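Local structure of alpha,alpha-trehalose-phosphate synthase (UDP-forming) (Burkholderia vietnamiensis, 5TVG) at residues A61-R66 and Y72-L77; A105-Q110 and V175-D180; E288-G293 and D421-A426; E380-Q385 and A436-N441. The protein is a family 20 glycosyltransferase of the GT-B fold, built of two Rossmann-like domains, here holding uridine-5'-diphosphate and a magnesium ion. One frame throughout, in Å; residues are numbered along the deposited sequence. Where two conformers were deposited one is given.

Interaction 1 (A61-R66 and Y72-L77); sequences APAVRR and YATLGL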
loop_
_atom_site.group_PDB
_atom_site.type_symbol
_atom_site.label_atom_id
_atom_site.label_comp_id
_atom_site.label_asym_id
_atom_site.label_seq_id
_atom_site.Cartn_x
_atom_site.Cartn_y
_atom_site.Cartn_z
ATOM N N ALA A 61 43.653 10.073 7.918
ATOM C CA ALA A 61 43.705 10.568 9.282
ATOM C C ALA A 61 42.529 11.504 9.513
ATOM O O ALA A 61 41.896 11.961 8.557
ATOM C CB ALA A 61 45.027 11.292 9.560
ATOM N N PRO A 62 42.191 11.778 10.776
ATOM C CA PRO A 62 41.132 12.749 11.063
ATOM C C PRO A 62 41.568 14.188 10.836
ATOM O O PRO A 62 42.747 14.528 10.912
ATOM C CB PRO A 62 40.822 12.500 12.543
ATOM C CG PRO A 62 41.983 11.872 13.075
ATOM C CD PRO A 62 42.588 11.054 11.993
ATOM N N ALA A 63 40.592 15.029 10.511
ATOM C CA ALA A 63 40.814 16.467 10.449
ATOM C C ALA A 63 40.743 17.049 11.864
ATOM O O ALA A 63 39.788 16.786 12.608
ATOM C CB ALA A 63 39.781 17.112 9.520
ATOM N N VAL A 64 41.761 17.808 12.250
ATOM C CA VAL A 64 41.913 18.302 13.618
ATOM C C VAL A 64 41.741 19.814 13.600
ATOM O O VAL A 64 42.585 20.532 13.060
ATOM C CB VAL A 64 43.273 17.901 14.198
ATOM C CG1 VAL A 64 43.532 18.617 15.520
ATOM C CG2 VAL A 64 43.339 16.379 14.345
ATOM N N ARG A 65 40.648 20.300 14.186
ATOM C CA ARG A 65 40.337 21.722 14.308
ATOM C C ARG A 65 40.268 22.099 15.784
ATOM O O ARG A 65 39.702 21.359 16.592
ATOM C CB ARG A 65 38.994 22.051 13.613
ATOM C CG ARG A 65 38.205 23.197 14.248
ATOM C CD ARG A 65 36.899 23.529 13.511
ATOM N NE ARG A 65 35.806 22.595 13.790
ATOM C CZ ARG A 65 34.785 22.842 14.620
ATOM N NH1 ARG A 65 34.711 23.999 15.272
ATOM N NH2 ARG A 65 33.829 21.929 14.799
ATOM N N ARG A 66 40.886 23.231 16.135
ATOM C CA ARG A 66 40.971 23.740 17.505
ATOM C C ARG A 66 40.114 24.992 17.657
ATOM O O ARG A 66 40.276 25.951 16.895
ATOM C CB ARG A 66 42.414 24.055 17.881
ATOM N N TYR A 72 38.526 19.359 17.982
ATOM C CA TYR A 72 37.541 18.556 17.264
ATOM C C TYR A 72 38.298 17.692 16.259
ATOM O O TYR A 72 38.944 18.219 15.350
ATOM C CB TYR A 72 36.511 19.442 16.563
ATOM C CG TYR A 72 35.738 20.373 17.479
ATOM C CD1 TYR A 72 36.270 21.592 17.884
ATOM C CD2 TYR A 72 34.465 20.042 17.920
ATOM C CE1 TYR A 72 35.554 22.449 18.719
ATOM C CE2 TYR A 72 33.746 20.886 18.752
ATOM C CZ TYR A 72 34.285 22.085 19.150
ATOM O OH TYR A 72 33.554 22.915 19.984
ATOM N N ALA A 73 38.215 16.372 16.410
ATOM C CA ALA A 73 38.924 15.453 15.525
ATOM C C ALA A 73 37.880 14.621 14.791
ATOM O O ALA A 73 37.212 13.790 15.416
ATOM C CB ALA A 73 39.902 14.577 16.309
ATOM N N THR A 74 37.706 14.869 13.477
ATOM C CA THR A 74 36.614 14.250 12.725
ATOM C C THR A 74 37.084 13.484 11.493
ATOM O O THR A 74 38.151 13.741 10.915
ATOM C CB THR A 74 35.542 15.275 12.289
ATOM O OG1 THR A 74 36.137 16.265 11.448
ATOM C CG2 THR A 74 34.894 15.953 13.510
ATOM N N LEU A 75 36.212 12.577 11.060
ATOM C CA LEU A 75 36.466 11.674 9.953
ATOM C C LEU A 75 35.197 11.547 9.130
ATOM O O LEU A 75 34.084 11.602 9.667
ATOM C CB LEU A 75 36.867 10.272 10.440
ATOM C CG LEU A 75 38.249 10.083 11.026
ATOM C CD1 LEU A 75 38.231 8.854 11.903
ATOM C CD2 LEU A 75 39.305 9.945 9.882
ATOM N N GLY A 76 35.377 11.350 7.816
ATOM C CA GLY A 76 34.258 11.061 6.944
ATOM C C GLY A 76 34.043 9.569 6.867
ATOM O O GLY A 76 34.874 8.801 7.351
ATOM N N LEU A 77 32.905 9.166 6.289
ATOM C CA LEU A 77 32.616 7.756 6.064
ATOM C C LEU A 77 32.338 7.501 4.587
ATOM O O LEU A 77 31.773 8.340 3.895
ATOM C CB LEU A 77 31.402 7.276 6.879
ATOM C CG LEU A 77 31.444 7.241 8.415
ATOM C CD1 LEU A 77 30.069 6.838 8.996
ATOM C CD2 LEU A 77 32.545 6.314 8.898
#
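Arg65 and Tyr72 face each other as an antiparallel hydrogen-bonded pair, and the arginine side chain folds over the tyrosine ring. CB, CG and CD form an extended stem (chi2 178°); the chain then bends at chi3 (78°), which swings the flat head back across the neighbouring strand, and of the side chain the guanidinium alone reaches the ring. There CZ lies 3.8 Å from Tyr72 CD1, NH1 hangs over the CD1 and CE1 side of the ring, and NH2 sits 3.6 Å from Tyr72 CG, toward the rim. The guanidinium and ring planes differ by only 8°, with their centres 4.0 Å apart: a flat stack that is also a cation-pi contact. NH2 has a further, weak hydrogen bond to Ala20 O. Beneath the stack the backbones are joined both ways, Arg65 N to Tyr72 O at 2.9 Å and Tyr72 N to Arg65 O at 2.7 Å, both nearly straight at hydrogen. One hydrogen-bonded pair further along the ladder, Ala63 and Thr74 repeat the pattern, Ala63 N giving to Thr74 O at 2.8 Å. Val64 and Ala73, the non-hydrogen-bonded pair between them, turn their side chains to the other face. Where the strand pairing runs out, Pro62 lies alongside Leu75, its CB 3.8 Å from Leu75 CG. The whole is a beta hairpin at one margin of the N-terminal mixed sheet: strand 63-67 is outermost within the chain, strand 70-77 pairs next with strand 46-48, and helix 109-127 covers Pro62 and Leu75 with Gln125 and Leu122.

Interaction 2 (A105-Q110 and V175-D180); sequences ARFDRQ and VVPPHD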
loop_
_atom_site.group_PDB
_atom_site.type_symbol
_atom_site.label_atom_id
_atom_site.label_comp_id
_atom_site.label_asym_id
_atom_site.label_seq_id
_atom_site.Cartn_x
_atom_site.Cartn_y
_atom_site.Cartn_z
ATOM N N ALA A 105 11.963 -4.134 12.910
ATOM C CA ALA A 105 13.391 -4.469 12.922
ATOM C C ALA A 105 13.783 -5.317 11.720
ATOM O O ALA A 105 13.041 -6.207 11.309
ATOM C CB ALA A 105 13.750 -5.202 14.212
ATOM N N ARG A 106 14.954 -5.025 11.146
ATOM C CA ARG A 106 15.482 -5.778 10.007
ATOM C C ARG A 106 16.965 -6.043 10.226
ATOM O O ARG A 106 17.773 -5.119 10.125
ATOM C CB ARG A 106 15.294 -5.040 8.675
ATOM C CG ARG A 106 14.015 -4.256 8.520
ATOM C CD ARG A 106 12.843 -5.123 8.103
ATOM N NE ARG A 106 11.677 -4.281 7.856
ATOM C CZ ARG A 106 10.602 -4.250 8.631
ATOM N NH1 ARG A 106 10.513 -5.042 9.688
ATOM N NH2 ARG A 106 9.604 -3.441 8.338
ATOM N N PHE A 107 17.327 -7.277 10.547
ATOM C CA PHE A 107 18.730 -7.639 10.672
ATOM C C PHE A 107 19.316 -8.101 9.338
ATOM O O PHE A 107 18.671 -8.825 8.573
ATOM C CB PHE A 107 18.923 -8.738 11.708
ATOM C CG PHE A 107 20.359 -9.166 11.867
ATOM C CD1 PHE A 107 21.260 -8.351 12.512
ATOM C CD2 PHE A 107 20.800 -10.370 11.374
ATOM C CE1 PHE A 107 22.580 -8.730 12.659
ATOM C CE2 PHE A 107 22.103 -10.754 11.539
ATOM C CZ PHE A 107 22.996 -9.929 12.193
ATOM N N ASP A 108 20.556 -7.686 9.071
ATOM C CA ASP A 108 21.318 -8.185 7.935
ATOM C C ASP A 108 22.780 -8.362 8.337
ATOM O O ASP A 108 23.402 -7.421 8.840
ATOM C CB ASP A 108 21.222 -7.251 6.732
ATOM C CG ASP A 108 22.007 -7.782 5.535
ATOM O OD1 ASP A 108 23.228 -7.528 5.430
ATOM O OD2 ASP A 108 21.393 -8.508 4.734
ATOM N N ARG A 109 23.338 -9.544 8.044
ATOM C CA ARG A 109 24.677 -9.884 8.518
ATOM C C ARG A 109 25.743 -8.931 8.004
ATOM O O ARG A 109 26.661 -8.573 8.752
ATOM C CB ARG A 109 25.045 -11.310 8.119
ATOM C CG ARG A 109 24.469 -12.287 9.054
ATOM C CD ARG A 109 24.853 -13.699 8.750
ATOM N NE ARG A 109 24.339 -14.520 9.840
ATOM C CZ ARG A 109 24.361 -15.843 9.853
ATOM N NH1 ARG A 109 24.969 -16.506 8.871
ATOM N NH2 ARG A 109 23.852 -16.486 10.898
ATOM N N GLN A 110 25.671 -8.539 6.725
ATOM C CA GLN A 110 26.699 -7.671 6.143
ATOM C C GLN A 110 26.673 -6.293 6.797
ATOM O O GLN A 110 27.718 -5.708 7.097
ATOM C CB GLN A 110 26.508 -7.562 4.611
ATOM C CG GLN A 110 26.869 -8.840 3.795
ATOM C CD GLN A 110 26.674 -8.721 2.250
ATOM O OE1 GLN A 110 26.394 -7.650 1.702
ATOM N NE2 GLN A 110 26.828 -9.845 1.561
ATOM N N VAL A 175 15.500 -9.769 20.145
ATOM C CA VAL A 175 15.103 -9.628 18.756
ATOM C C VAL A 175 16.306 -9.271 17.897
ATOM O O VAL A 175 16.397 -9.682 16.731
ATOM C CB VAL A 175 13.951 -8.599 18.644
ATOM C CG1 VAL A 175 13.651 -8.251 17.193
ATOM C CG2 VAL A 175 12.676 -9.148 19.282
ATOM N N VAL A 176 17.262 -8.545 18.457
ATOM C CA VAL A 176 18.544 -8.270 17.811
ATOM C C VAL A 176 19.391 -9.542 17.808
ATOM O O VAL A 176 19.794 -10.006 18.885
ATOM C CB VAL A 176 19.319 -7.153 18.541
ATOM C CG1 VAL A 176 20.687 -6.930 17.851
ATOM C CG2 VAL A 176 18.499 -5.857 18.623
ATOM N N PRO A 177 19.713 -10.129 16.657
ATOM C CA PRO A 177 20.382 -11.435 16.666
ATOM C C PRO A 177 21.713 -11.421 17.411
ATOM O O PRO A 177 21.977 -12.343 18.195
ATOM C CB PRO A 177 20.545 -11.757 15.176
ATOM C CG PRO A 177 19.300 -11.056 14.560
ATOM C CD PRO A 177 19.157 -9.788 15.330
ATOM N N PRO A 178 22.582 -10.402 17.250
ATOM C CA PRO A 178 23.833 -10.448 18.031
ATOM C C PRO A 178 23.737 -9.887 19.450
ATOM O O PRO A 178 24.718 -9.313 19.948
ATOM C CB PRO A 178 24.811 -9.621 17.175
ATOM C CG PRO A 178 23.971 -8.640 16.517
ATOM C CD PRO A 178 22.667 -9.372 16.187
ATOM N N HIS A 179 22.599 -10.089 20.133
ATOM C CA HIS A 179 22.395 -9.461 21.440
ATOM C C HIS A 179 23.491 -9.854 22.437
ATOM O O HIS A 179 24.064 -8.990 23.115
ATOM C CB HIS A 179 21.000 -9.818 21.974
ATOM C CG HIS A 179 20.699 -11.291 22.001
ATOM N ND1 HIS A 179 21.020 -12.103 23.074
ATOM C CD2 HIS A 179 20.109 -12.099 21.081
ATOM C CE1 HIS A 179 20.628 -13.341 22.819
ATOM N NE2 HIS A 179 20.085 -13.365 21.610
ATOM N N ASP A 180 23.869 -11.136 22.463
ATOM C CA ASP A 180 24.852 -11.609 23.431
ATOM C C ASP A 180 26.206 -10.955 23.215
ATOM O O ASP A 180 26.861 -10.527 24.179
ATOM C CB ASP A 180 24.972 -13.134 23.356
ATOM C CG ASP A 180 26.031 -13.684 24.323
ATOM O OD1 ASP A 180 25.777 -13.727 25.556
ATOM O OD2 ASP A 180 27.120 -14.075 23.848
#
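This is an apolar contact between two loops of the N-terminal Rossmann-like domain of the GT-B fold, each leading into a helix: residues 105-108 run into helix 109-127 and residues 175-178 into helix 179-186. Phe107 carries most of it, packed against the consecutive prolines Pro177 and Pro178. Its CG stands anti to the backbone N (chi1 179°), which sends the ring out from its own loop and past Pro177, whose side chain slides by in the opposite direction. Pro178 comes from the opposite direction and meets the ring obliquely, its CD 3.6 Å from Phe107 CE1. A smaller touch lies nearer the start of both segments, where Ala105 CB meets Val175 CG1 at 4.3 Å.

Both helix starts lie close by. Asp108 is the N-cap of helix 109-127; its OD1 accepts from Glu111 N and, weakly, from Gln110 N. Pro178 holds the N-cap position of helix 179-186, and a type I turn from Val176 to His179 leads the chain into it. Around the contact, Phe89 of helix 79-98 and Tyr112 of helix 109-127 pack on Phe107. The second subunit reaches the same place: its Tyr414 packs on Phe107 and Val175, and its Asp415 on Pro177, so the two loops also contribute to a subunit interface. At the centre is a CH-pi contact: Pro177 CG stands over one face of the Phe107 ring, offset toward the rim, 3.8 Å from the centroid and 26° off the ring normal, with Phe107 CG its nearest ring atom at 3.5 Å.

Interaction 3 (E288-G293 and D421-A426); sequences ERMLAG and DALARA. With GOL (glycerol), chain N.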
loop_
_atom_site.group_PDB
_atom_site.type_symbol
_atom_site.label_atom_id
_atom_site.label_comp_id
_atom_site.label_asym_id
_atom_site.label_seq_id
_atom_site.Cartn_x
_atom_site.Cartn_y
_atom_site.Cartn_z
ATOM N N GLU A 288 -8.260 14.540 16.932
ATOM C CA GLU A 288 -9.495 14.374 16.182
ATOM C C GLU A 288 -10.606 13.858 17.106
ATOM O O GLU A 288 -11.723 14.392 17.128
ATOM C CB GLU A 288 -9.252 13.428 15.008
ATOM C CG GLU A 288 -10.524 13.088 14.237
ATOM C CD GLU A 288 -10.368 11.915 13.311
ATOM O OE1 GLU A 288 -9.402 11.131 13.474
ATOM O OE2 GLU A 288 -11.240 11.739 12.442
ATOM N N ARG A 289 -10.302 12.829 17.901
ATOM C CA ARG A 289 -11.302 12.297 18.817
ATOM C C ARG A 289 -11.773 13.365 19.798
ATOM O O ARG A 289 -12.968 13.480 20.064
ATOM C CB ARG A 289 -10.734 11.119 19.589
ATOM C CG ARG A 289 -11.731 10.470 20.536
ATOM C CD ARG A 289 -11.103 9.306 21.233
ATOM N NE ARG A 289 -10.798 8.240 20.289
ATOM C CZ ARG A 289 -11.541 7.160 20.109
ATOM N NH1 ARG A 289 -12.662 6.995 20.825
ATOM N NH2 ARG A 289 -11.143 6.248 19.226
ATOM N N MET A 290 -10.867 14.223 20.271
ATOM C CA MET A 290 -11.327 15.290 21.152
ATOM C C MET A 290 -12.264 16.244 20.426
ATOM O O MET A 290 -13.269 16.683 20.997
ATOM C CB MET A 290 -10.160 16.081 21.712
ATOM C CG MET A 290 -10.598 17.025 22.803
ATOM S SD MET A 290 -9.508 18.441 23.037
ATOM C CE MET A 290 -9.898 19.398 21.576
ATOM N N LEU A 291 -11.919 16.627 19.187
ATOM C CA LEU A 291 -12.797 17.509 18.426
ATOM C C LEU A 291 -14.141 16.847 18.139
ATOM O O LEU A 291 -15.188 17.507 18.200
ATOM C CB LEU A 291 -12.136 17.932 17.126
ATOM C CG LEU A 291 -10.880 18.781 17.188
ATOM C CD1 LEU A 291 -10.433 19.018 15.727
ATOM C CD2 LEU A 291 -11.129 20.074 17.930
ATOM N N ALA A 292 -14.137 15.546 17.823
ATOM C CA ALA A 292 -15.413 14.860 17.584
ATOM C C ALA A 292 -16.232 14.791 18.857
ATOM O O ALA A 292 -17.452 14.959 18.821
ATOM C CB ALA A 292 -15.199 13.447 17.058
ATOM N N GLY A 293 -15.582 14.543 20.004
ATOM C CA GLY A 293 -16.355 14.401 21.225
ATOM C C GLY A 293 -16.739 15.715 21.850
ATOM O O GLY A 293 -17.717 15.764 22.590
ATOM N N ASP A 421 -9.453 12.992 26.363
ATOM C CA ASP A 421 -9.903 13.522 27.649
ATOM C C ASP A 421 -8.815 14.387 28.308
ATOM O O ASP A 421 -9.106 15.475 28.840
ATOM C CB ASP A 421 -10.295 12.372 28.581
ATOM C CG ASP A 421 -11.565 11.662 28.138
ATOM O OD1 ASP A 421 -12.324 12.237 27.329
ATOM O OD2 ASP A 421 -11.792 10.523 28.602
ATOM N N ALA A 422 -7.548 13.943 28.235
ATOM C CA ALA A 422 -6.446 14.708 28.832
ATOM C C ALA A 422 -6.277 16.055 28.144
ATOM O O ALA A 422 -6.047 17.069 28.805
ATOM C CB ALA A 422 -5.149 13.904 28.777
ATOM N N LEU A 423 -6.434 16.094 26.820
ATOM C CA LEU A 423 -6.385 17.364 26.095
ATOM C C LEU A 423 -7.464 18.326 26.594
ATOM O O LEU A 423 -7.205 19.519 26.800
ATOM C CB LEU A 423 -6.552 17.106 24.599
ATOM C CG LEU A 423 -5.372 16.583 23.812
ATOM C CD1 LEU A 423 -5.792 16.327 22.353
ATOM C CD2 LEU A 423 -4.153 17.575 23.897
ATOM N N ALA A 424 -8.707 17.841 26.702
ATOM C CA ALA A 424 -9.794 18.680 27.201
ATOM C C ALA A 424 -9.538 19.118 28.642
ATOM O O ALA A 424 -9.752 20.283 29.005
ATOM C CB ALA A 424 -11.134 17.930 27.095
ATOM N N ARG A 425 -9.087 18.189 29.474
ATOM C CA ARG A 425 -8.748 18.523 30.854
ATOM C C ARG A 425 -7.626 19.572 30.902
ATOM O O ARG A 425 -7.662 20.518 31.701
ATOM C CB ARG A 425 -8.332 17.244 31.581
ATOM C CG ARG A 425 -7.688 17.483 32.944
ATOM C CD ARG A 425 -8.716 17.415 34.084
ATOM N NE ARG A 425 -8.048 17.055 35.323
ATOM C CZ ARG A 425 -7.569 17.924 36.221
ATOM N NH1 ARG A 425 -7.711 19.235 36.064
ATOM N NH2 ARG A 425 -6.935 17.452 37.282
ATOM N N ALA A 426 -6.631 19.425 30.033
ATOM C CA ALA A 426 -5.543 20.406 30.000
ATOM C C ALA A 426 -6.068 21.780 29.579
ATOM O O ALA A 426 -5.671 22.808 30.144
ATOM C CB ALA A 426 -4.428 19.917 29.080
HETATM C C1 GOL N . -13.604 15.839 25.129
HETATM O O1 GOL N . -13.774 15.409 23.796
HETATM C C2 GOL N . -13.691 14.636 26.054
HETATM O O2 GOL N . -12.925 13.622 25.440
HETATM C C3 GOL N . -15.165 14.211 26.183
HETATM O O3 GOL N . -15.462 13.394 27.314
#
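Met290 crosses Leu423 at about a right angle, and it is the sulfur that touches residues 421-426. With chi1 near trans (-170°) CG is carried away from the backbone N, and the side chain runs on nearly extended to SD, which lies 3.6 Å from Leu423 CB. The same sulfur is 3.8 Å from Ala424 N and 4.4 Å from Ala424 CB. Beyond SD the chain bends at chi3 (73°), turning CE off the extended line. Ala420, Leu427 and Trp297 also pack on Met290, which is buried.

At the rim of this apolar patch a glycerol molecule, probably from the crystallisation liquor, sits between the helices. Its O1 donates to Met290 O at 3.1 Å, and its C1 lies 3.8 Å from Ala424 CB. The 2.4 Å from its O2 to Asp421 OD1 is too short to be taken at face value, so the detail there is doubtful. Asp421 OD2 also has a long, weak ion pair with Arg109 of the second subunit. The joined elements are helix 280-293 and helix 416-428, packed together in the C-terminal Rossmann-like domain, where helices flank a parallel beta sheet as in other GT-B proteins.

Interaction 4 (E380-Q385 and A436-N441); sequences EYVASQ and ARHEEN. With MG (magnesium ion), chain O; UDP (uridine-5'-diphosphate), chain I.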
loop_
_atom_site.group_PDB
_atom_site.type_symbol
_atom_site.label_atom_id
_atom_site.label_comp_id
_atom_site.label_asym_id
_atom_site.label_seq_id
_atom_site.Cartn_x
_atom_site.Cartn_y
_atom_site.Cartn_z
ATOM N N GLU A 380 11.823 20.994 28.152
ATOM C CA GLU A 380 11.918 22.326 27.557
ATOM C C GLU A 380 10.577 23.006 27.569
ATOM O O GLU A 380 10.486 24.221 27.799
ATOM C CB GLU A 380 12.455 22.246 26.111
ATOM C CG GLU A 380 13.930 21.808 26.011
ATOM C CD GLU A 380 14.324 21.424 24.577
ATOM O OE1 GLU A 380 15.502 21.134 24.351
ATOM O OE2 GLU A 380 13.445 21.360 23.680
ATOM N N TYR A 381 9.515 22.238 27.334
ATOM C CA TYR A 381 8.191 22.831 27.359
ATOM C C TYR A 381 7.896 23.419 28.736
ATOM O O TYR A 381 7.397 24.549 28.849
ATOM C CB TYR A 381 7.110 21.793 26.967
ATOM C CG TYR A 381 5.733 22.418 26.974
ATOM C CD1 TYR A 381 5.242 23.082 25.858
ATOM C CD2 TYR A 381 4.954 22.418 28.132
ATOM C CE1 TYR A 381 3.991 23.699 25.871
ATOM C CE2 TYR A 381 3.703 23.033 28.153
ATOM C CZ TYR A 381 3.231 23.677 27.026
ATOM O OH TYR A 381 1.977 24.290 27.060
ATOM N N VAL A 382 8.152 22.651 29.802
ATOM C CA VAL A 382 7.896 23.172 31.154
ATOM C C VAL A 382 8.707 24.436 31.386
ATOM O O VAL A 382 8.173 25.462 31.823
ATOM C CB VAL A 382 8.220 22.102 32.218
ATOM C CG1 VAL A 382 8.281 22.718 33.618
ATOM C CG2 VAL A 382 7.206 20.937 32.118
ATOM N N ALA A 383 9.996 24.407 31.019
ATOM C CA ALA A 383 10.879 25.536 31.327
ATOM C C ALA A 383 10.509 26.809 30.592
ATOM O O ALA A 383 10.873 27.898 31.052
ATOM C CB ALA A 383 12.327 25.199 30.992
ATOM N N SER A 384 9.803 26.703 29.462
ATOM C CA SER A 384 9.479 27.890 28.696
ATOM C C SER A 384 8.332 28.670 29.303
ATOM O O SER A 384 8.112 29.827 28.909
ATOM C CB SER A 384 9.102 27.511 27.251
ATOM O OG SER A 384 10.174 26.851 26.580
ATOM N N GLN A 385 7.574 28.061 30.214
ATOM C CA GLN A 385 6.299 28.650 30.594
ATOM C C GLN A 385 6.491 29.865 31.478
ATOM O O GLN A 385 7.423 29.952 32.270
ATOM C CB GLN A 385 5.390 27.629 31.306
ATOM C CG GLN A 385 4.999 26.420 30.453
ATOM C CD GLN A 385 4.373 26.820 29.131
ATOM O OE1 GLN A 385 3.318 27.475 29.098
ATOM N NE2 GLN A 385 5.038 26.472 28.025
ATOM N N ALA A 436 0.440 24.827 40.397
ATOM C CA ALA A 436 0.959 23.807 41.310
ATOM C C ALA A 436 1.721 22.738 40.538
ATOM O O ALA A 436 2.839 22.343 40.923
ATOM C CB ALA A 436 -0.172 23.189 42.142
ATOM N N ARG A 437 1.142 22.288 39.423
ATOM C CA ARG A 437 1.792 21.292 38.579
ATOM C C ARG A 437 3.059 21.848 37.956
ATOM O O ARG A 437 4.060 21.142 37.838
ATOM C CB ARG A 437 0.840 20.822 37.483
ATOM C CG ARG A 437 -0.386 19.984 37.975
ATOM C CD ARG A 437 -1.360 19.664 36.810
ATOM N NE ARG A 437 -2.392 18.706 37.179
ATOM C CZ ARG A 437 -2.267 17.383 37.052
ATOM N NH1 ARG A 437 -1.157 16.864 36.557
ATOM N NH2 ARG A 437 -3.259 16.583 37.427
ATOM N N HIS A 438 3.017 23.097 37.513
ATOM C CA HIS A 438 4.177 23.676 36.863
ATOM C C HIS A 438 5.358 23.827 37.828
ATOM O O HIS A 438 6.496 23.458 37.490
ATOM C CB HIS A 438 3.797 25.021 36.258
ATOM C CG HIS A 438 4.960 25.743 35.681
ATOM N ND1 HIS A 438 5.605 25.325 34.535
ATOM C CD2 HIS A 438 5.651 26.812 36.138
ATOM C CE1 HIS A 438 6.605 26.146 34.283
ATOM N NE2 HIS A 438 6.657 27.048 35.246
ATOM N N GLU A 439 5.098 24.334 39.041
ATOM C CA GLU A 439 6.160 24.536 40.034
ATOM C C GLU A 439 6.755 23.206 40.478
ATOM O O GLU A 439 7.978 23.099 40.665
ATOM C CB GLU A 439 5.622 25.314 41.243
ATOM C CG GLU A 439 5.296 26.788 40.975
ATOM C CD GLU A 439 6.505 27.602 40.460
ATOM O OE1 GLU A 439 7.647 27.353 40.913
ATOM O OE2 GLU A 439 6.316 28.479 39.587
ATOM N N GLU A 440 5.926 22.168 40.605
ATOM C CA GLU A 440 6.467 20.853 40.918
ATOM C C GLU A 440 7.406 20.379 39.818
ATOM O O GLU A 440 8.524 19.933 40.098
ATOM C CB GLU A 440 5.359 19.835 41.156
ATOM C CG GLU A 440 5.891 18.419 41.441
ATOM C CD GLU A 440 4.755 17.412 41.497
ATOM O OE1 GLU A 440 3.615 17.872 41.641
ATOM O OE2 GLU A 440 4.973 16.188 41.331
ATOM N N ASN A 441 6.985 20.498 38.556
ATOM C CA ASN A 441 7.882 20.093 37.480
ATOM C C ASN A 441 9.114 21.005 37.405
ATOM O O ASN A 441 10.235 20.533 37.173
ATOM C CB ASN A 441 7.134 20.098 36.142
ATOM C CG ASN A 441 6.200 18.913 35.982
ATOM O OD1 ASN A 441 6.334 17.904 36.683
ATOM N ND2 ASN A 441 5.250 19.023 35.034
HETATM MG MG MG O . 2.195 28.884 27.821
HETATM N N1 UDP I . 14.745 20.370 18.321
HETATM C C2 UDP I . 15.061 21.573 17.716
HETATM N N3 UDP I . 14.391 21.836 16.550
HETATM C C4 UDP I . 13.456 21.032 15.928
HETATM C C5 UDP I . 13.181 19.790 16.612
HETATM C C6 UDP I . 13.834 19.503 17.758
HETATM O O2 UDP I . 15.859 22.365 18.191
HETATM O O4 UDP I . 12.944 21.409 14.853
HETATM C "C1'" UDP I . 15.455 20.042 19.580
HETATM C "C2'" UDP I . 14.629 20.120 20.866
HETATM O "O2'" UDP I . 14.738 21.435 21.377
HETATM C "C3'" UDP I . 15.398 19.159 21.768
HETATM C "C4'" UDP I . 15.851 18.083 20.791
HETATM O "O4'" UDP I . 15.934 18.720 19.499
HETATM O "O3'" UDP I . 16.479 19.740 22.489
HETATM C "C5'" UDP I . 14.856 16.963 20.681
HETATM O "O5'" UDP I . 15.344 15.994 21.606
HETATM P PA UDP I . 14.374 15.019 22.353
HETATM O O1A UDP I . 15.153 14.471 23.498
HETATM O O2A UDP I . 13.045 15.687 22.665
HETATM O O3A UDP I . 14.086 13.860 21.295
HETATM P PB UDP I . 15.071 13.324 20.171
HETATM O O1B UDP I . 16.454 13.373 20.828
HETATM O O2B UDP I . 14.759 11.838 20.094
HETATM O O3B UDP I . 14.918 14.069 18.891
HETATM O O HOH W 1 0.107 29.487 29.166
#
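His438 leaves helix 431-447 with its ring trans to its own N (chi1 175°), Val382 sets CG1 likewise (chi1 167°), and the two side chains pass each other in opposite directions. The imidazole presents its edge to the end of helix 376-384, with CE1 in close contact at 3.0 Å from Val382 O, which lies in the ring plane. Val382 CG1 meets Asn441 CB at 3.8 Å, those two side chains crossing nearly at right angles, while Asn441 OD1 accepts from Gly407 N. Gln385 CB comes to 3.5 Å from His438 CE1, and the chain then turns away at chi2 (-54°).

In this C-terminal Rossmann-like domain of the GT-B fold, Glu380, midway along helix 376-384, takes the ribose hydroxyls of uridine-5'-diphosphate, O3' on OE1 at 2.5 Å and O2' on OE2 at 2.6 Å, and Arg352 pairs with OE1. Gln385, just past the helix's C-terminal end, binds the magnesium ion through OE1 at 2.2 Å, alongside Arg360 O, Ser362 O and a water. The nitrogen end of the amide is held too: Gln385 NE2 donates to Phe359 O and, at 3.2 Å, to Tyr381 O.

How the interactions relate
Along the chain, interactions 1 and 2 come first and in series, both in the N-terminal domain with centres about 30 Å apart; helix 109-127 links them, since it covers the hairpin and begins within residues 105-110. Interactions 3 and 4 follow in the C-terminal domain, where their segments alternate in sequence and their centres lie about 22 Å apart. Helices 416-428 and 431-447 are consecutive and bring Arg425 NH2 within 3.8 Å of Arg437 NH2, and Glu433 pairs with both arginines. The centres of interactions 1 and 3 are about 50 Å apart, on opposite sides of the chain's centre. Of the four, interaction 4 includes uridine-5'-diphosphate and magnesium ligands, whereas Arg109 and Asp421 tie interactions 2 and 3 weakly across the subunit boundary.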